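Local coordinates for adhesin LabA (PDB 6GMM), which probably attaches Helicobacter pylori to the gastric mucosa by recognising LacdiNAc-containing glycans as a lectin-like adhesin, at residues A[39-44]-A[372-377]; A[256-261]-A[294-299]; A[47-52]-A[366-371]. One frame throughout, in Å; residues are numbered along the deposited sequence.

Interaction 1. Residues A[39-44]-A[372-377]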
ATOM      1  N   ARG A  39     -12.602 -19.534   2.461  1.00 24.44           N
ATOM      2  CA  ARG A  39     -11.468 -19.998   1.660  1.00 24.37           C
ATOM      3  C   ARG A  39     -11.661 -19.626   0.204  1.00 27.48           C
ATOM      4  O   ARG A  39     -10.721 -19.128  -0.400  1.00 27.47           O
ATOM      5  CB  ARG A  39     -11.181 -21.497   1.872  1.00 25.13           C
ATOM      6  CG  ARG A  39     -10.601 -21.778   3.249  1.00 24.59           C
ATOM      7  CD  ARG A  39     -10.543 -23.255   3.535  1.00 39.55           C
ATOM      8  NE  ARG A  39      -9.317 -23.868   3.035  1.00 48.18           N
ATOM      9  CZ  ARG A  39      -9.138 -25.177   2.890  1.00 64.13           C
ATOM     10  NH1 ARG A  39      -7.985 -25.649   2.434  1.00 55.22           N
ATOM     11  NH2 ARG A  39     -10.117 -26.026   3.192  1.00 44.96           N
ATOM     12  N   GLY A  40     -12.886 -19.780  -0.312  1.00 25.77           N
ATOM     13  CA  GLY A  40     -13.239 -19.397  -1.678  1.00 26.65           C
ATOM     14  C   GLY A  40     -13.147 -17.893  -1.858  1.00 32.44           C
ATOM     15  O   GLY A  40     -12.662 -17.417  -2.896  1.00 34.00           O
ATOM     16  N   ASN A  41     -13.546 -17.120  -0.811  1.00 28.70           N
ATOM     17  CA  ASN A  41     -13.427 -15.648  -0.837  1.00 27.15           C
ATOM     18  C   ASN A  41     -11.966 -15.191  -0.926  1.00 29.02           C
ATOM     19  O   ASN A  41     -11.691 -14.189  -1.579  1.00 26.88           O
ATOM     20  CB  ASN A  41     -14.021 -15.017   0.416  1.00 23.84           C
ATOM     21  CG  ASN A  41     -15.509 -14.947   0.494  1.00 35.27           C
ATOM     22  OD1 ASN A  41     -16.235 -15.030  -0.504  1.00 25.19           O
ATOM     23  ND2 ASN A  41     -15.990 -14.736   1.713  1.00 24.36           N
ATOM     24  N   LEU A  42     -11.057 -15.853  -0.172  1.00 26.31           N
ATOM     25  CA  LEU A  42      -9.640 -15.485  -0.145  1.00 25.30           C
ATOM     26  C   LEU A  42      -8.980 -15.804  -1.460  1.00 31.60           C
ATOM     27  O   LEU A  42      -8.197 -14.992  -1.948  1.00 31.21           O
ATOM     28  CB  LEU A  42      -8.869 -16.174   0.988  1.00 24.76           C
ATOM     29  CG  LEU A  42      -9.049 -15.652   2.400  1.00 27.32           C
ATOM     30  CD1 LEU A  42      -8.295 -16.548   3.409  1.00 27.30           C
ATOM     31  CD2 LEU A  42      -8.583 -14.221   2.527  1.00 23.71           C
ATOM     32  N   ASN A  43      -9.290 -16.976  -2.036  1.00 29.17           N
ATOM     33  CA  ASN A  43      -8.732 -17.418  -3.324  1.00 29.82           C
ATOM     34  C   ASN A  43      -9.134 -16.437  -4.429  1.00 35.34           C
ATOM     35  O   ASN A  43      -8.274 -16.047  -5.238  1.00 37.91           O
ATOM     36  CB  ASN A  43      -9.188 -18.862  -3.633  1.00 32.78           C
ATOM     37  CG  ASN A  43      -8.755 -19.363  -4.982  1.00 59.96           C
ATOM     38  OD1 ASN A  43      -9.483 -19.235  -5.987  1.00 53.93           O
ATOM     39  ND2 ASN A  43      -7.548 -19.918  -5.036  1.00 49.44           N
ATOM     40  N   ALA A  44     -10.405 -15.982  -4.425  1.00 30.96           N
ATOM     41  CA  ALA A  44     -10.924 -15.003  -5.389  1.00 31.92           C
ATOM     42  C   ALA A  44     -10.250 -13.642  -5.209  1.00 34.82           C
ATOM     43  O   ALA A  44      -9.724 -13.115  -6.185  1.00 35.93           O
ATOM     44  CB  ALA A  44     -12.439 -14.870  -5.283  1.00 33.34           C
ATOM     45  N   ALA A 372     -12.854  -6.708   0.749  1.00 28.22           N
ATOM     46  CA  ALA A 372     -12.080  -6.283   1.915  1.00 27.69           C
ATOM     47  C   ALA A 372     -12.720  -6.768   3.192  1.00 33.15           C
ATOM     48  O   ALA A 372     -12.005  -7.262   4.057  1.00 33.50           O
ATOM     49  CB  ALA A 372     -11.912  -4.773   1.933  1.00 28.18           C
ATOM     50  N   GLU A 373     -14.063  -6.658   3.300  1.00 30.56           N
ATOM     51  CA  GLU A 373     -14.835  -7.120   4.454  1.00 30.92           C
ATOM     52  C   GLU A 373     -14.672  -8.645   4.620  1.00 31.29           C
ATOM     53  O   GLU A 373     -14.368  -9.094   5.721  1.00 32.29           O
ATOM     54  CB  GLU A 373     -16.326  -6.756   4.291  1.00 33.60           C
ATOM     55  N   ARG A 374     -14.804  -9.423   3.515  1.00 23.93           N
ATOM     56  CA  ARG A 374     -14.656 -10.886   3.510  1.00 23.07           C
ATOM     57  C   ARG A 374     -13.250 -11.317   3.952  1.00 25.70           C
ATOM     58  O   ARG A 374     -13.093 -12.369   4.545  1.00 24.72           O
ATOM     59  CB  ARG A 374     -14.971 -11.442   2.119  1.00 22.68           C
ATOM     60  CG  ARG A 374     -16.432 -11.214   1.705  1.00 35.64           C
ATOM     61  CD  ARG A 374     -16.694 -11.710   0.299  1.00 47.23           C
ATOM     62  NE  ARG A 374     -17.970 -11.243  -0.247  1.00 59.65           N
ATOM     63  CZ  ARG A 374     -18.103 -10.684  -1.448  1.00 79.85           C
ATOM     64  NH1 ARG A 374     -19.295 -10.288  -1.874  1.00 68.79           N
ATOM     65  NH2 ARG A 374     -17.043 -10.515  -2.233  1.00 64.89           N
ATOM     66  N   ILE A 375     -12.231 -10.491   3.671  1.00 22.20           N
ATOM     67  CA  ILE A 375     -10.828 -10.736   4.054  1.00 21.84           C
ATOM     68  C   ILE A 375     -10.704 -10.673   5.579  1.00 26.17           C
ATOM     69  O   ILE A 375     -10.110 -11.568   6.185  1.00 25.37           O
ATOM     70  CB  ILE A 375      -9.861  -9.739   3.313  1.00 23.32           C
ATOM     71  CG1 ILE A 375      -9.671 -10.144   1.838  1.00 23.46           C
ATOM     72  CG2 ILE A 375      -8.500  -9.564   4.039  1.00 22.47           C
ATOM     73  CD1 ILE A 375      -9.049  -9.049   0.937  1.00 26.91           C
ATOM     74  N   HIS A 376     -11.275  -9.623   6.196  1.00 24.65           N
ATOM     75  CA  HIS A 376     -11.215  -9.456   7.643  1.00 25.44           C
ATOM     76  C   HIS A 376     -11.927 -10.622   8.310  1.00 31.00           C
ATOM     77  O   HIS A 376     -11.347 -11.296   9.178  1.00 29.89           O
ATOM     78  CB  HIS A 376     -11.771  -8.075   8.048  1.00 27.08           C
ATOM     79  CG  HIS A 376     -11.052  -6.942   7.355  1.00 31.26           C
ATOM     80  ND1 HIS A 376      -9.666  -6.867   7.336  1.00 32.69           N
ATOM     81  CD2 HIS A 376     -11.549  -5.878   6.679  1.00 33.90           C
ATOM     82  CE1 HIS A 376      -9.369  -5.769   6.650  1.00 32.53           C
ATOM     83  NE2 HIS A 376     -10.464  -5.153   6.219  1.00 33.35           N
ATOM     84  N   ASN A 377     -13.140 -10.937   7.824  1.00 27.80           N
ATOM     85  CA  ASN A 377     -13.902 -12.072   8.365  1.00 28.02           C
ATOM     86  C   ASN A 377     -13.125 -13.401   8.202  1.00 32.87           C
ATOM     87  O   ASN A 377     -13.030 -14.159   9.168  1.00 32.82           O
ATOM     88  CB  ASN A 377     -15.295 -12.139   7.733  1.00 30.79           C
ATOM     89  CG  ASN A 377     -16.187 -10.955   8.079  1.00 66.82           C
ATOM     90  OD1 ASN A 377     -16.142 -10.395   9.186  1.00 70.54           O
ATOM     91  ND2 ASN A 377     -17.043 -10.558   7.147  1.00 53.31           N
TER
HETATM   92  O   HOH W   1     -14.033 -12.177  -2.166  1.00 15.99           O
HETATM   93  O   HOH W   2     -14.606 -14.602   4.148  1.00 17.44           O
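Asn41 and Arg374 meet where helix 32-50 runs beside helix 369-386, and they illustrate how two polar side chains can pack without bonding to each other directly. Both point toward the opposite helix, and their long directions cross at about a right angle. In Arg374, CG stands anti to the carbonyl carbon (chi1 -64°), and the extended run from CG to NE lays CB, CG and CD along the Asn41 amide and carries the guanidinium past it. Arg374 CD is 3.4 Å from both Asn41 ND2 and Asn41 OD1, and hardly farther from CG; it therefore lies over the amide group, not beyond one end of it. Arg374 CB is 3.5 Å from Asn41 ND2. The guanidinium plane is tilted 32° from the amide, and OD1 approaches it obliquely, without a hydrogen bond.

Two waters make the polar links. One accepts from Asn41 ND2 at 2.8 Å and donates to the Arg374 backbone O at 2.7 Å. The other donates to the Asn41 backbone O, which also receives the hydroxyl of Ser45, and accepts only weakly from Arg374 NH2 at 3.4 Å.

One residue further along each helix the chemistry becomes apolar. Leu42 CD2 reaches Ile375 CG1 at 4.3 Å, a loose touch between two buried side chains, and Leu42 also rests on Met290 and Ala294 of helix 287-311. The contact thus grades from a hydrated outer margin to a hydrophobic inner one, with water, and no direct hydrogen bond or salt bridge, joining the polar groups of the two segments.

Interaction 2. Residues A[256-261]-A[294-299]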
ATOM      1  N   VAL A 256       4.277  -5.194  -2.114  1.00 19.80           N
ATOM      2  CA  VAL A 256       4.951  -6.078  -3.073  1.00 19.25           C
ATOM      3  C   VAL A 256       5.542  -7.275  -2.337  1.00 26.19           C
ATOM      4  O   VAL A 256       5.452  -8.378  -2.866  1.00 27.74           O
ATOM      5  CB  VAL A 256       5.979  -5.284  -3.947  1.00 21.61           C
ATOM      6  CG1 VAL A 256       6.818  -6.223  -4.814  1.00 21.19           C
ATOM      7  CG2 VAL A 256       5.259  -4.274  -4.829  1.00 20.79           C
ATOM      8  N   GLU A 257       6.100  -7.074  -1.112  1.00 24.04           N
ATOM      9  CA  GLU A 257       6.635  -8.151  -0.257  1.00 25.50           C
ATOM     10  C   GLU A 257       5.488  -9.084   0.194  1.00 29.27           C
ATOM     11  O   GLU A 257       5.620 -10.312   0.150  1.00 27.12           O
ATOM     12  CB  GLU A 257       7.296  -7.571   1.018  1.00 27.39           C
ATOM     13  CG  GLU A 257       8.803  -7.374   0.934  1.00 38.58           C
ATOM     14  CD  GLU A 257       9.623  -8.644   0.768  1.00 58.31           C
ATOM     15  OE1 GLU A 257       9.772  -9.408   1.751  1.00 47.37           O
ATOM     16  OE2 GLU A 257      10.156  -8.851  -0.344  1.00 51.35           O
ATOM     17  N   GLN A 258       4.362  -8.473   0.630  1.00 25.43           N
ATOM     18  CA  GLN A 258       3.180  -9.166   1.135  1.00 24.57           C
ATOM     19  C   GLN A 258       2.519  -9.986   0.041  1.00 28.99           C
ATOM     20  O   GLN A 258       1.875 -10.985   0.351  1.00 30.96           O
ATOM     21  CB  GLN A 258       2.174  -8.166   1.758  1.00 24.73           C
ATOM     22  CG  GLN A 258       2.680  -7.459   3.028  1.00 17.04           C
ATOM     23  CD  GLN A 258       2.839  -8.424   4.177  1.00 37.69           C
ATOM     24  OE1 GLN A 258       1.921  -9.179   4.510  1.00 31.84           O
ATOM     25  NE2 GLN A 258       4.016  -8.443   4.799  1.00 23.35           N
ATOM     26  N   SER A 259       2.694  -9.580  -1.229  1.00 24.24           N
ATOM     27  CA  SER A 259       2.149 -10.282  -2.381  1.00 24.64           C
ATOM     28  C   SER A 259       2.829 -11.634  -2.552  1.00 30.58           C
ATOM     29  O   SER A 259       2.212 -12.525  -3.127  1.00 32.08           O
ATOM     30  CB  SER A 259       2.296  -9.444  -3.647  1.00 29.92           C
ATOM     31  OG  SER A 259       1.491  -8.279  -3.562  1.00 38.44           O
ATOM     32  N   LYS A 260       4.077 -11.810  -2.039  1.00 25.93           N
ATOM     33  CA  LYS A 260       4.755 -13.123  -2.072  1.00 26.55           C
ATOM     34  C   LYS A 260       3.904 -14.122  -1.279  1.00 31.19           C
ATOM     35  O   LYS A 260       3.758 -15.276  -1.694  1.00 32.98           O
ATOM     36  CB  LYS A 260       6.133 -13.062  -1.382  1.00 28.68           C
ATOM     37  CG  LYS A 260       7.215 -12.271  -2.096  1.00 28.31           C
ATOM     38  CD  LYS A 260       8.495 -12.296  -1.254  1.00 32.34           C
ATOM     39  CE  LYS A 260       9.657 -11.616  -1.939  1.00 43.05           C
ATOM     40  NZ  LYS A 260      10.838 -11.508  -1.032  1.00 51.53           N
ATOM     41  N   ILE A 261       3.386 -13.679  -0.102  1.00 24.45           N
ATOM     42  CA  ILE A 261       2.561 -14.484   0.785  1.00 24.00           C
ATOM     43  C   ILE A 261       1.292 -14.910   0.035  1.00 27.28           C
ATOM     44  O   ILE A 261       1.052 -16.105  -0.103  1.00 28.45           O
ATOM     45  CB  ILE A 261       2.258 -13.795   2.144  1.00 26.52           C
ATOM     46  CG1 ILE A 261       3.550 -13.339   2.876  1.00 27.87           C
ATOM     47  CG2 ILE A 261       1.414 -14.708   3.032  1.00 26.50           C
ATOM     48  CD1 ILE A 261       3.350 -12.253   3.981  1.00 30.81           C
ATOM     49  N   ALA A 294      -4.842 -14.162   4.440  1.00 19.32           N
ATOM     50  CA  ALA A 294      -5.802 -13.118   4.804  1.00 19.29           C
ATOM     51  C   ALA A 294      -5.126 -11.907   5.457  1.00 23.52           C
ATOM     52  O   ALA A 294      -5.488 -10.767   5.147  1.00 20.80           O
ATOM     53  CB  ALA A 294      -6.831 -13.714   5.766  1.00 19.87           C
ATOM     54  N   LYS A 295      -4.156 -12.162   6.376  1.00 21.54           N
ATOM     55  CA  LYS A 295      -3.395 -11.118   7.067  1.00 21.44           C
ATOM     56  C   LYS A 295      -2.610 -10.346   5.997  1.00 25.09           C
ATOM     57  O   LYS A 295      -2.692  -9.110   5.953  1.00 21.55           O
ATOM     58  CB  LYS A 295      -2.443 -11.749   8.100  1.00 25.78           C
ATOM     59  CG  LYS A 295      -1.796 -10.746   9.045  1.00 36.48           C
ATOM     60  CD  LYS A 295      -1.001 -11.462  10.107  1.00 35.49           C
ATOM     61  CE  LYS A 295      -0.242 -10.496  10.975  1.00 37.43           C
ATOM     62  NZ  LYS A 295       1.095 -11.031  11.309  1.00 45.38           N
ATOM     63  N   ALA A 296      -1.945 -11.080   5.061  1.00 21.90           N
ATOM     64  CA  ALA A 296      -1.223 -10.421   3.950  1.00 21.09           C
ATOM     65  C   ALA A 296      -2.164  -9.588   3.084  1.00 24.52           C
ATOM     66  O   ALA A 296      -1.893  -8.416   2.898  1.00 23.92           O
ATOM     67  CB  ALA A 296      -0.473 -11.426   3.096  1.00 21.84           C
ATOM     68  N   GLN A 297      -3.281 -10.158   2.607  1.00 22.03           N
ATOM     69  CA  GLN A 297      -4.258  -9.433   1.784  1.00 22.10           C
ATOM     70  C   GLN A 297      -4.733  -8.160   2.475  1.00 25.41           C
ATOM     71  O   GLN A 297      -4.902  -7.143   1.818  1.00 24.50           O
ATOM     72  CB  GLN A 297      -5.473 -10.327   1.461  1.00 23.78           C
ATOM     73  CG  GLN A 297      -5.107 -11.487   0.537  1.00 29.98           C
ATOM     74  CD  GLN A 297      -6.307 -12.131  -0.078  1.00 31.51           C
ATOM     75  OE1 GLN A 297      -7.299 -11.473  -0.402  1.00 20.18           O
ATOM     76  NE2 GLN A 297      -6.207 -13.425  -0.321  1.00 20.16           N
ATOM     77  N   ALA A 298      -4.930  -8.206   3.794  1.00 21.79           N
ATOM     78  CA  ALA A 298      -5.359  -7.022   4.531  1.00 21.73           C
ATOM     79  C   ALA A 298      -4.267  -5.975   4.566  1.00 25.99           C
ATOM     80  O   ALA A 298      -4.602  -4.783   4.492  1.00 26.47           O
ATOM     81  CB  ALA A 298      -5.805  -7.386   5.936  1.00 21.84           C
ATOM     82  N   GLU A 299      -2.962  -6.406   4.653  1.00 21.98           N
ATOM     83  CA  GLU A 299      -1.794  -5.488   4.658  1.00 21.77           C
ATOM     84  C   GLU A 299      -1.667  -4.761   3.350  1.00 22.74           C
ATOM     85  O   GLU A 299      -1.574  -3.538   3.347  1.00 23.11           O
ATOM     86  CB  GLU A 299      -0.469  -6.197   4.976  1.00 23.63           C
ATOM     87  CG  GLU A 299       0.147  -5.794   6.302  1.00 37.41           C
ATOM     88  CD  GLU A 299       0.607  -4.353   6.429  1.00 59.03           C
ATOM     89  OE1 GLU A 299      -0.249  -3.472   6.671  1.00 54.51           O
ATOM     90  OE2 GLU A 299       1.836  -4.123   6.392  1.00 53.92           O
TER
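An antiparallel helix pair within the helical body of the adhesin is formed by helices 239-264 and 287-311, and Gln258, Ile261, Ala296 and Glu299 carry this part of it. The axes of the two short segments come within 8.6 Å at an angle of 156°. The backbones are close at Ala296, whose CA lies 5.4 Å from the CA of Gln258, and its methyl is covered from two sources. Ile261 brings CB to 3.7 Å from Ala296 CB, with CG2 and CD1 close behind. Gln258 OE1 lies 3.6 Å from the same methyl carbon. The Gln258 side chain, bent at chi2, folds its amide end over toward the backbone of helix 287-311, where OE1 is 3.4 Å from Ala296 CA, a contact with carbon and not a hydrogen bond.

Gln258 CG, placed anti to the carbonyl carbon (chi1 -66°), comes 3.9 Å from Glu299 CB. These two side chains cross obliquely, their amide and carboxylate planes 60° apart; the Glu299 carboxylate has its salt bridge elsewhere, with Arg303 on its own helix.

Next to these residues, Ser259 turns away to pack on Ile50 of helix 32-50, while Gln297 touches Leu49 of that helix and Ile375 of helix 369-386, wedging helix 287-311 among three others.

Interaction 3. Residues A[47-52]-A[366-371]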
ATOM      1  N   LYS A  47      -6.347 -13.812  -6.289  1.00 28.91           N
ATOM      2  CA  LYS A  47      -6.277 -13.714  -7.747  1.00 29.10           C
ATOM      3  C   LYS A  47      -6.602 -12.287  -8.177  1.00 32.79           C
ATOM      4  O   LYS A  47      -5.963 -11.781  -9.072  1.00 32.56           O
ATOM      5  CB  LYS A  47      -7.268 -14.691  -8.403  1.00 33.08           C
ATOM      6  CG  LYS A  47      -6.876 -16.164  -8.329  1.00 43.48           C
ATOM      7  CD  LYS A  47      -8.044 -17.047  -8.763  1.00 55.37           C
ATOM      8  CE  LYS A  47      -7.627 -18.410  -9.266  1.00 67.93           C
ATOM      9  NZ  LYS A  47      -7.376 -19.371  -8.160  1.00 78.40           N
ATOM     10  N   ASN A  48      -7.555 -11.613  -7.516  1.00 30.54           N
ATOM     11  CA  ASN A  48      -7.875 -10.236  -7.878  1.00 30.87           C
ATOM     12  C   ASN A  48      -6.750  -9.255  -7.528  1.00 34.38           C
ATOM     13  O   ASN A  48      -6.613  -8.238  -8.206  1.00 35.93           O
ATOM     14  CB  ASN A  48      -9.203  -9.801  -7.283  1.00 35.28           C
ATOM     15  CG  ASN A  48     -10.348 -10.014  -8.242  1.00 68.88           C
ATOM     16  OD1 ASN A  48     -10.768  -9.090  -8.950  1.00 62.41           O
ATOM     17  ND2 ASN A  48     -10.854 -11.242  -8.316  1.00 65.70           N
ATOM     18  N   LEU A  49      -5.925  -9.568  -6.505  1.00 27.18           N
ATOM     19  CA  LEU A  49      -4.805  -8.693  -6.130  1.00 24.59           C
ATOM     20  C   LEU A  49      -3.535  -8.928  -6.961  1.00 27.10           C
ATOM     21  O   LEU A  49      -2.954  -7.984  -7.469  1.00 26.05           O
ATOM     22  CB  LEU A  49      -4.505  -8.801  -4.624  1.00 22.80           C
ATOM     23  CG  LEU A  49      -5.426  -8.014  -3.690  1.00 25.33           C
ATOM     24  CD1 LEU A  49      -5.390  -8.587  -2.263  1.00 23.68           C
ATOM     25  CD2 LEU A  49      -5.096  -6.520  -3.674  1.00 24.00           C
ATOM     26  N   ILE A  50      -3.125 -10.181  -7.127  1.00 24.10           N
ATOM     27  CA  ILE A  50      -1.871 -10.507  -7.792  1.00 24.27           C
ATOM     28  C   ILE A  50      -2.013 -10.957  -9.283  1.00 29.33           C
ATOM     29  O   ILE A  50      -0.995 -11.133  -9.941  1.00 27.49           O
ATOM     30  CB  ILE A  50      -1.107 -11.552  -6.920  1.00 27.78           C
ATOM     31  CG1 ILE A  50      -1.872 -12.895  -6.831  1.00 29.02           C
ATOM     32  CG2 ILE A  50      -0.794 -10.972  -5.523  1.00 26.69           C
ATOM     33  CD1 ILE A  50      -1.045 -14.151  -6.673  1.00 36.04           C
ATOM     34  N   ASN A  51      -3.223 -11.153  -9.820  1.00 28.04           N
ATOM     35  CA  ASN A  51      -3.295 -11.517 -11.243  1.00 29.91           C
ATOM     36  C   ASN A  51      -3.862 -10.399 -12.097  1.00 35.55           C
ATOM     37  O   ASN A  51      -3.641 -10.396 -13.312  1.00 37.28           O
ATOM     38  CB  ASN A  51      -4.067 -12.814 -11.491  1.00 33.29           C
ATOM     39  CG  ASN A  51      -3.440 -14.071 -10.942  1.00 47.88           C
ATOM     40  OD1 ASN A  51      -4.130 -15.047 -10.687  1.00 41.48           O
ATOM     41  ND2 ASN A  51      -2.127 -14.115 -10.810  1.00 40.63           N
ATOM     42  N   ASP A  52      -4.600  -9.465 -11.476  1.00 31.23           N
ATOM     43  CA  ASP A  52      -5.209  -8.323 -12.155  1.00 31.49           C
ATOM     44  C   ASP A  52      -4.351  -7.086 -12.124  1.00 35.29           C
ATOM     45  O   ASP A  52      -3.535  -6.911 -11.213  1.00 34.81           O
ATOM     46  CB  ASP A  52      -6.583  -7.982 -11.569  1.00 33.33           C
ATOM     47  CG  ASP A  52      -7.671  -8.942 -11.969  1.00 51.92           C
ATOM     48  OD1 ASP A  52      -7.618  -9.462 -13.115  1.00 53.79           O
ATOM     49  OD2 ASP A  52      -8.580  -9.181 -11.141  1.00 60.33           O
ATOM     50  N   ALA A 366     -12.025   1.488  -3.687  1.00 33.30           N
ATOM     51  CA  ALA A 366     -13.479   1.575  -3.491  1.00 35.03           C
ATOM     52  C   ALA A 366     -14.192   0.331  -4.048  1.00 42.46           C
ATOM     53  O   ALA A 366     -15.080  -0.203  -3.384  1.00 44.03           O
ATOM     54  CB  ALA A 366     -14.026   2.832  -4.150  1.00 36.84           C
ATOM     55  N   HIS A 367     -13.779  -0.154  -5.236  1.00 40.63           N
ATOM     56  CA  HIS A 367     -14.376  -1.346  -5.841  1.00 42.05           C
ATOM     57  C   HIS A 367     -13.974  -2.617  -5.111  1.00 40.82           C
ATOM     58  O   HIS A 367     -14.590  -3.653  -5.344  1.00 40.46           O
ATOM     59  CB  HIS A 367     -14.047  -1.451  -7.330  1.00 44.97           C
ATOM     60  CG  HIS A 367     -14.888  -0.558  -8.193  1.00 51.65           C
ATOM     61  ND1 HIS A 367     -14.399   0.650  -8.683  1.00 53.76           N
ATOM     62  CD2 HIS A 367     -16.158  -0.730  -8.643  1.00 56.29           C
ATOM     63  CE1 HIS A 367     -15.377   1.169  -9.408  1.00 55.47           C
ATOM     64  NE2 HIS A 367     -16.456   0.374  -9.422  1.00 57.27           N
ATOM     65  N   PHE A 368     -12.955  -2.545  -4.230  1.00 33.12           N
ATOM     66  CA  PHE A 368     -12.506  -3.701  -3.442  1.00 30.92           C
ATOM     67  C   PHE A 368     -13.255  -3.859  -2.085  1.00 33.81           C
ATOM     68  O   PHE A 368     -12.903  -4.747  -1.288  1.00 30.44           O
ATOM     69  CB  PHE A 368     -10.994  -3.642  -3.216  1.00 30.57           C
ATOM     70  CG  PHE A 368     -10.332  -4.992  -3.259  1.00 31.36           C
ATOM     71  CD1 PHE A 368     -10.196  -5.680  -4.461  1.00 35.68           C
ATOM     72  CD2 PHE A 368      -9.788  -5.553  -2.113  1.00 32.79           C
ATOM     73  CE1 PHE A 368      -9.546  -6.920  -4.509  1.00 36.32           C
ATOM     74  CE2 PHE A 368      -9.138  -6.793  -2.160  1.00 35.31           C
ATOM     75  CZ  PHE A 368      -9.032  -7.474  -3.355  1.00 33.92           C
ATOM     76  N   GLY A 369     -14.269  -3.001  -1.871  1.00 31.31           N
ATOM     77  CA  GLY A 369     -15.092  -2.898  -0.669  1.00 32.14           C
ATOM     78  C   GLY A 369     -15.608  -4.204  -0.100  1.00 35.91           C
ATOM     79  O   GLY A 369     -15.274  -4.559   1.040  1.00 34.15           O
ATOM     80  N   ASP A 370     -16.418  -4.926  -0.912  1.00 34.49           N
ATOM     81  CA  ASP A 370     -17.023  -6.226  -0.582  1.00 34.89           C
ATOM     82  C   ASP A 370     -15.927  -7.219  -0.169  1.00 36.38           C
ATOM     83  O   ASP A 370     -15.974  -7.775   0.936  1.00 36.78           O
ATOM     84  CB  ASP A 370     -17.782  -6.792  -1.807  1.00 38.82           C
ATOM     85  CG  ASP A 370     -19.071  -6.086  -2.203  1.00 54.02           C
ATOM     86  OD1 ASP A 370     -19.509  -5.172  -1.459  1.00 54.72           O
ATOM     87  OD2 ASP A 370     -19.667  -6.477  -3.243  1.00 61.31           O
ATOM     88  N   GLN A 371     -14.922  -7.389  -1.051  1.00 28.77           N
ATOM     89  CA  GLN A 371     -13.773  -8.273  -0.893  1.00 27.69           C
ATOM     90  C   GLN A 371     -12.994  -8.000   0.385  1.00 29.41           C
ATOM     91  O   GLN A 371     -12.516  -8.940   1.018  1.00 25.69           O
ATOM     92  CB  GLN A 371     -12.830  -8.135  -2.120  1.00 28.61           C
ATOM     93  CG  GLN A 371     -13.291  -8.995  -3.288  1.00 40.64           C
ATOM     94  CD  GLN A 371     -12.550  -8.749  -4.571  1.00 54.34           C
ATOM     95  OE1 GLN A 371     -11.798  -9.600  -5.057  1.00 50.29           O
ATOM     96  NE2 GLN A 371     -12.825  -7.617  -5.196  1.00 44.51           N
TER
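Asn48, in the last turn of helix 32-50, is the first residue of its segment to touch the Ala366-Gln371 stretch. Its CB lies 3.4 Å from Gln371 OE1 and 4.0 Å from Phe368 CE1, meeting the phenyl ring at its edge and near its plane. The Asn48 and Gln371 amides are turned 88° from each other and form no hydrogen bond; Asn48 ND2 is instead bonded to the backbone O of Ala44.

Leu49 follows, with CG anti to the carbonyl carbon (chi1 -79°), which brings its branched end nearer Phe368. Leu49 CG is 3.7 Å from Phe368 CZ and CD1 is 4.0 Å from the same atom; the two side chains run at about a right angle, and CG comes to the ring obliquely. The ring has the CB of Gln371 over the centre of one face, and it is presented by a type I turn from Ala366 to Gly369, between helices 354-366 and 369-386.

Beyond, Ile50 hydrogen-bonds through its backbone to Ser156 and packs on Val262 and Ala263 of helix 239-264. Phe368 also touches Leu301 of helix 287-311, Pro57 of helix 57-76 and Ser45 of helix 32-50, so it sits where these helices converge.

In the fold
The three contacts show how a helical bundle draws together distant parts of a sequence. Interactions 1 and 3 share helices 32-50 and 369-386, their centres about 10 Å apart; interaction 2, its centre about 13 Å from each of theirs, pairs helices 239-264 and 287-311. Along the chain they are concentric: 39-44 and 372-377 outermost, 47-52 and 366-371 within, 256-261 and 294-299 innermost. Gln297 ties interaction 2 to interaction 1, its NE2 lying 3.0 Å from Leu42 O in a probable hydrogen bond. The early and late helices are thereby held against the middle pair, so the first, middle and late parts of the sequence meet in one helical bundle here.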